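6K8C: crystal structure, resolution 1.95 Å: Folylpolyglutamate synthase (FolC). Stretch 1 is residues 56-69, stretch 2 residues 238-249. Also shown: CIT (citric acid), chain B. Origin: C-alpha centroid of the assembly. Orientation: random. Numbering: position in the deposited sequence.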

# COMPACT_ATOMS: atom_id res chain seq x y z
N ASN A 56 -2.48 -6.44 5.36
CA ASN A 56 -3.57 -5.90 4.58
C ASN A 56 -3.94 -4.51 5.07
O ASN A 56 -3.79 -4.19 6.26
CB ASN A 56 -4.80 -6.81 4.65
CG ASN A 56 -4.52 -8.19 4.09
OD1 ASN A 56 -3.90 -8.33 3.04
ND2 ASN A 56 -4.98 -9.22 4.79
N GLY A 57 -4.42 -3.68 4.15
CA GLY A 57 -4.93 -2.37 4.50
C GLY A 57 -3.91 -1.33 4.89
O GLY A 57 -4.29 -0.29 5.44
N LYS A 58 -2.62 -1.55 4.61
CA LYS A 58 -1.61 -0.54 4.94
C LYS A 58 -1.87 0.75 4.17
O LYS A 58 -1.83 1.84 4.75
CB LYS A 58 -0.20 -1.06 4.65
CG LYS A 58 0.29 -2.10 5.66
CD LYS A 58 1.81 -2.23 5.62
CE LYS A 58 2.30 -2.76 4.29
NZ LYS A 58 1.52 -3.94 3.83
N GLY A 59 -2.14 0.63 2.88
CA GLY A 59 -2.26 1.82 2.04
C GLY A 59 -3.42 2.71 2.43
O GLY A 59 -3.25 3.92 2.60
N SER A 60 -4.61 2.13 2.59
CA SER A 60 -5.77 2.95 2.91
C SER A 60 -5.69 3.48 4.34
O SER A 60 -6.04 4.64 4.59
CB SER A 60 -7.06 2.17 2.70
OG SER A 60 -7.06 0.96 3.43
N THR A 61 -5.26 2.65 5.29
CA THR A 61 -5.12 3.12 6.67
C THR A 61 -4.17 4.31 6.74
O THR A 61 -4.47 5.32 7.40
CB THR A 61 -4.62 1.99 7.57
OG1 THR A 61 -5.50 0.87 7.48
CG2 THR A 61 -4.55 2.47 9.02
N GLY A 62 -3.02 4.21 6.08
CA GLY A 62 -2.06 5.30 6.12
C GLY A 62 -2.55 6.55 5.42
O GLY A 62 -2.32 7.67 5.88
N ARG A 63 -3.24 6.38 4.28
CA ARG A 63 -3.69 7.55 3.54
C ARG A 63 -4.85 8.23 4.24
O ARG A 63 -4.96 9.46 4.21
CB ARG A 63 -4.06 7.15 2.11
CG ARG A 63 -4.36 8.35 1.18
CD ARG A 63 -3.15 9.29 1.03
NE ARG A 63 -1.99 8.58 0.50
CZ ARG A 63 -1.79 8.32 -0.79
NH1 ARG A 63 -2.65 8.75 -1.70
NH2 ARG A 63 -0.71 7.65 -1.16
N PHE A 64 -5.74 7.45 4.87
CA PHE A 64 -6.81 8.03 5.68
C PHE A 64 -6.25 8.90 6.79
O PHE A 64 -6.69 10.03 7.01
CB PHE A 64 -7.69 6.92 6.28
CG PHE A 64 -8.88 6.54 5.45
CD1 PHE A 64 -9.66 7.51 4.84
CD2 PHE A 64 -9.23 5.21 5.30
CE1 PHE A 64 -10.77 7.15 4.08
CE2 PHE A 64 -10.34 4.84 4.54
CZ PHE A 64 -11.11 5.81 3.93
N LEU A 65 -5.26 8.37 7.52
CA LEU A 65 -4.59 9.15 8.56
C LEU A 65 -3.96 10.41 7.97
O LEU A 65 -4.09 11.50 8.53
CB LEU A 65 -3.54 8.30 9.27
CG LEU A 65 -2.67 8.98 10.32
CD1 LEU A 65 -3.50 9.56 11.45
CD2 LEU A 65 -1.65 8.00 10.88
N THR A 66 -3.26 10.26 6.84
CA THR A 66 -2.64 11.40 6.16
C THR A 66 -3.67 12.48 5.83
O THR A 66 -3.42 13.68 6.02
CB THR A 66 -1.94 10.93 4.88
OG1 THR A 66 -0.88 10.02 5.22
CG2 THR A 66 -1.34 12.11 4.10
N LEU A 67 -4.84 12.07 5.31
CA LEU A 67 -5.87 13.04 4.95
C LEU A 67 -6.43 13.75 6.18
O LEU A 67 -6.67 14.96 6.14
CB LEU A 67 -7.00 12.36 4.17
CG LEU A 67 -6.59 11.80 2.80
CD1 LEU A 67 -7.76 11.07 2.14
CD2 LEU A 67 -6.02 12.90 1.90
N LEU A 68 -6.65 13.01 7.27
CA LEU A 68 -7.15 13.63 8.49
C LEU A 68 -6.16 14.66 9.03
O LEU A 68 -6.54 15.76 9.43
CB LEU A 68 -7.44 12.56 9.55
CG LEU A 68 -8.60 11.61 9.27
CD1 LEU A 68 -8.49 10.36 10.13
CD2 LEU A 68 -9.94 12.31 9.49
N LEU A 69 -4.87 14.31 9.05
CA LEU A 69 -3.86 15.24 9.54
C LEU A 69 -3.77 16.47 8.64
O LEU A 69 -3.70 17.60 9.13
CB LEU A 69 -2.50 14.54 9.63
CG LEU A 69 -2.44 13.42 10.68
CD1 LEU A 69 -1.19 12.56 10.50
CD2 LEU A 69 -2.49 14.01 12.08
N ARG A 238 -14.90 0.07 -1.67
CA ARG A 238 -13.59 -0.48 -2.03
C ARG A 238 -12.68 -0.62 -0.82
O ARG A 238 -11.81 -1.50 -0.79
CB ARG A 238 -12.94 0.41 -3.10
CG ARG A 238 -11.51 0.02 -3.47
CD ARG A 238 -11.49 -1.38 -4.04
NE ARG A 238 -10.15 -1.84 -4.38
CZ ARG A 238 -9.25 -2.27 -3.50
NH1 ARG A 238 -9.53 -2.26 -2.20
NH2 ARG A 238 -8.07 -2.70 -3.91
N PHE A 239 -12.88 0.21 0.20
CA PHE A 239 -12.01 0.22 1.37
C PHE A 239 -12.76 -0.25 2.60
O PHE A 239 -13.89 0.18 2.85
CB PHE A 239 -11.44 1.63 1.59
CG PHE A 239 -10.78 2.20 0.38
CD1 PHE A 239 -9.54 1.74 -0.03
CD2 PHE A 239 -11.40 3.19 -0.36
CE1 PHE A 239 -8.92 2.27 -1.15
CE2 PHE A 239 -10.79 3.72 -1.49
CZ PHE A 239 -9.55 3.26 -1.88
N LEU A 240 -12.14 -1.14 3.37
CA LEU A 240 -12.73 -1.64 4.60
C LEU A 240 -12.97 -0.49 5.58
O LEU A 240 -12.07 0.32 5.83
CB LEU A 240 -11.82 -2.68 5.25
CG LEU A 240 -11.93 -4.14 4.79
CD1 LEU A 240 -10.84 -4.98 5.43
CD2 LEU A 240 -13.31 -4.70 5.12
N ALA A 241 -14.18 -0.43 6.13
CA ALA A 241 -14.50 0.62 7.09
C ALA A 241 -13.55 0.58 8.29
O ALA A 241 -13.18 1.63 8.82
CB ALA A 241 -15.95 0.49 7.55
N MET A 242 -13.13 -0.62 8.70
CA MET A 242 -12.23 -0.73 9.85
C MET A 242 -10.91 -0.02 9.60
O MET A 242 -10.28 0.47 10.56
CB MET A 242 -11.99 -2.20 10.18
CG MET A 242 -11.17 -2.44 11.45
SD MET A 242 -11.95 -1.85 12.97
CE MET A 242 -13.62 -2.39 12.73
N ASN A 243 -10.47 0.08 8.35
CA ASN A 243 -9.23 0.80 8.06
C ASN A 243 -9.36 2.26 8.45
O ASN A 243 -8.42 2.84 9.02
CB ASN A 243 -8.87 0.66 6.58
CG ASN A 243 -8.43 -0.75 6.22
OD1 ASN A 243 -8.10 -1.55 7.10
ND2 ASN A 243 -8.40 -1.07 4.93
N LEU A 244 -10.52 2.87 8.20
CA LEU A 244 -10.73 4.25 8.62
C LEU A 244 -10.87 4.36 10.13
O LEU A 244 -10.40 5.34 10.73
CB LEU A 244 -11.95 4.85 7.92
CG LEU A 244 -12.33 6.30 8.28
CD1 LEU A 244 -11.19 7.32 8.01
CD2 LEU A 244 -13.60 6.72 7.55
N GLU A 245 -11.52 3.38 10.77
CA GLU A 245 -11.62 3.40 12.23
C GLU A 245 -10.23 3.37 12.87
O GLU A 245 -9.98 4.08 13.85
CB GLU A 245 -12.45 2.22 12.74
CG GLU A 245 -13.94 2.36 12.53
CD GLU A 245 -14.59 3.40 13.43
OE1 GLU A 245 -13.92 3.91 14.36
OE2 GLU A 245 -15.78 3.70 13.22
N VAL A 246 -9.33 2.55 12.32
CA VAL A 246 -7.97 2.49 12.85
C VAL A 246 -7.24 3.81 12.62
O VAL A 246 -6.58 4.34 13.52
CB VAL A 246 -7.22 1.30 12.23
CG1 VAL A 246 -5.75 1.34 12.64
CG2 VAL A 246 -7.88 -0.02 12.65
N ALA A 247 -7.37 4.38 11.42
CA ALA A 247 -6.74 5.66 11.14
C ALA A 247 -7.29 6.75 12.06
O ALA A 247 -6.55 7.64 12.48
CB ALA A 247 -6.93 6.05 9.68
N LEU A 248 -8.59 6.70 12.35
CA LEU A 248 -9.18 7.69 13.25
C LEU A 248 -8.61 7.55 14.66
O LEU A 248 -8.32 8.55 15.32
CB LEU A 248 -10.70 7.54 13.27
CG LEU A 248 -11.51 8.66 13.92
CD1 LEU A 248 -11.27 9.99 13.22
CD2 LEU A 248 -13.00 8.31 13.90
N LYS A 249 -8.44 6.31 15.13
CA LYS A 249 -7.84 6.10 16.45
C LYS A 249 -6.40 6.61 16.48
O LYS A 249 -5.96 7.19 17.48
CB LYS A 249 -7.88 4.61 16.81
CG LYS A 249 -7.50 4.33 18.26
CD LYS A 249 -8.44 5.06 19.20
CE LYS A 249 -8.78 4.21 20.41
NZ LYS A 249 -9.88 4.83 21.21
C1 CIT B . -4.78 -4.16 -1.84
O1 CIT B . -3.60 -4.48 -1.56
O2 CIT B . -5.63 -5.07 -1.99
C2 CIT B . -5.15 -2.71 -1.99
C3 CIT B . -5.30 -2.18 -0.58
O7 CIT B . -3.97 -1.93 -0.05
C4 CIT B . -6.10 -0.90 -0.47
C5 CIT B . -6.10 -0.65 1.01
O3 CIT B . -5.04 -0.31 1.57
O4 CIT B . -7.15 -0.82 1.68
C6 CIT B . -6.00 -3.21 0.29
O5 CIT B . -5.40 -3.85 1.18
O6 CIT B . -7.22 -3.44 0.09

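Contact between helix 58–69 and helix 241–249 of FolC, two segments at least 179 residues apart in sequence at every point where they touch. The axes approach to 8.2 Å with 45° between their N-to-C directions, and the contact buries 566 Å², both sides summed. Two CA pairs set the register: Thr61 CA lies 4.9 Å from Asn243 CA, and one turn on, Leu65 CA lies 4.8 Å from Ala247 CA.

Such close backbones leave little room at the second pair, and Ala247 fits it. Its CB points toward the first helix and ends 3.4 Å from Thr61 O, 3.6 Å from Leu65 N and 3.6 Å from Phe64 CB, so the methyl rests directly on backbone as well as side chain. Leu65, its CB directed sideways, keeps chi1 t and chi2 p; its CB lies 4.1 Å from Ala247 CB, and its CD1 reaches 3.7 Å from Ala247 O.

Phe64 contributes the largest covered area, 82 Å². Its chi1 of -92° lies between wells, and its ring lies against Leu244, whose t, p conformation brings CD1 over one face, 3.7 Å from the ring centroid and 21° off the ring normal. This is a CH-pi contact, with Phe64 CD1 and Leu244 CD1 3.5 Å apart. Farther along, Leu68, in m, t, points its CB toward the second helix. Leu248 points its CB away, but its t, p side chain turns back, bringing its CD1 to 4.2 Å from Leu68 CD1. These leucines extend the apolar packing beyond Ala247.

Polar side chains gather near the N-terminal ends. Thr61 in rotamer m donates from OG1 to Gly57 O at 2.6 Å, the same carbonyl that accepts Thr61 N at 3.1 Å. The hydroxyl is thus satisfied within its own helix while OG1 packs 3.5 Å from Asn243 CB; the methyl CG2 sits 4.0 Å from Val246 CG1, Val246 being t. Threonine therefore serves a polar and an apolar neighbour at once.

Asn243, chi1 m and chi2 -16°, points toward the first stretch and carries its ND2 to 2.9 Å from Ser60 OG. This is the sole hydrogen bond between the stretches, and it is weak, with an N-H...O angle of 117°. ND2 also lies 3.7 Å from Gly57 CA. Gly57, the N-cap residue, has a phi of 73° that favours glycine, and an ideal CB there would clash with Asn243 OD1 at 2.8 Å.

Ser60 is p; its OG donates a very short 2.5 Å hydrogen bond to citrate O4, while its backbone N donates to citrate O3 at 2.7 Å. Its CB lies 3.7 Å from CD1 of Phe239, an m rotamer whose ring presents its edge to citrate O4, CD1 to O4 being 3.9 Å. Gly57 N donates to citrate O5 at 3.1 Å, and Arg238 NH1 reaches citrate O6 in a weak 3.5 Å hydrogen bond, so the citrate, probably from the crystallisation liquor, bridges both stretches.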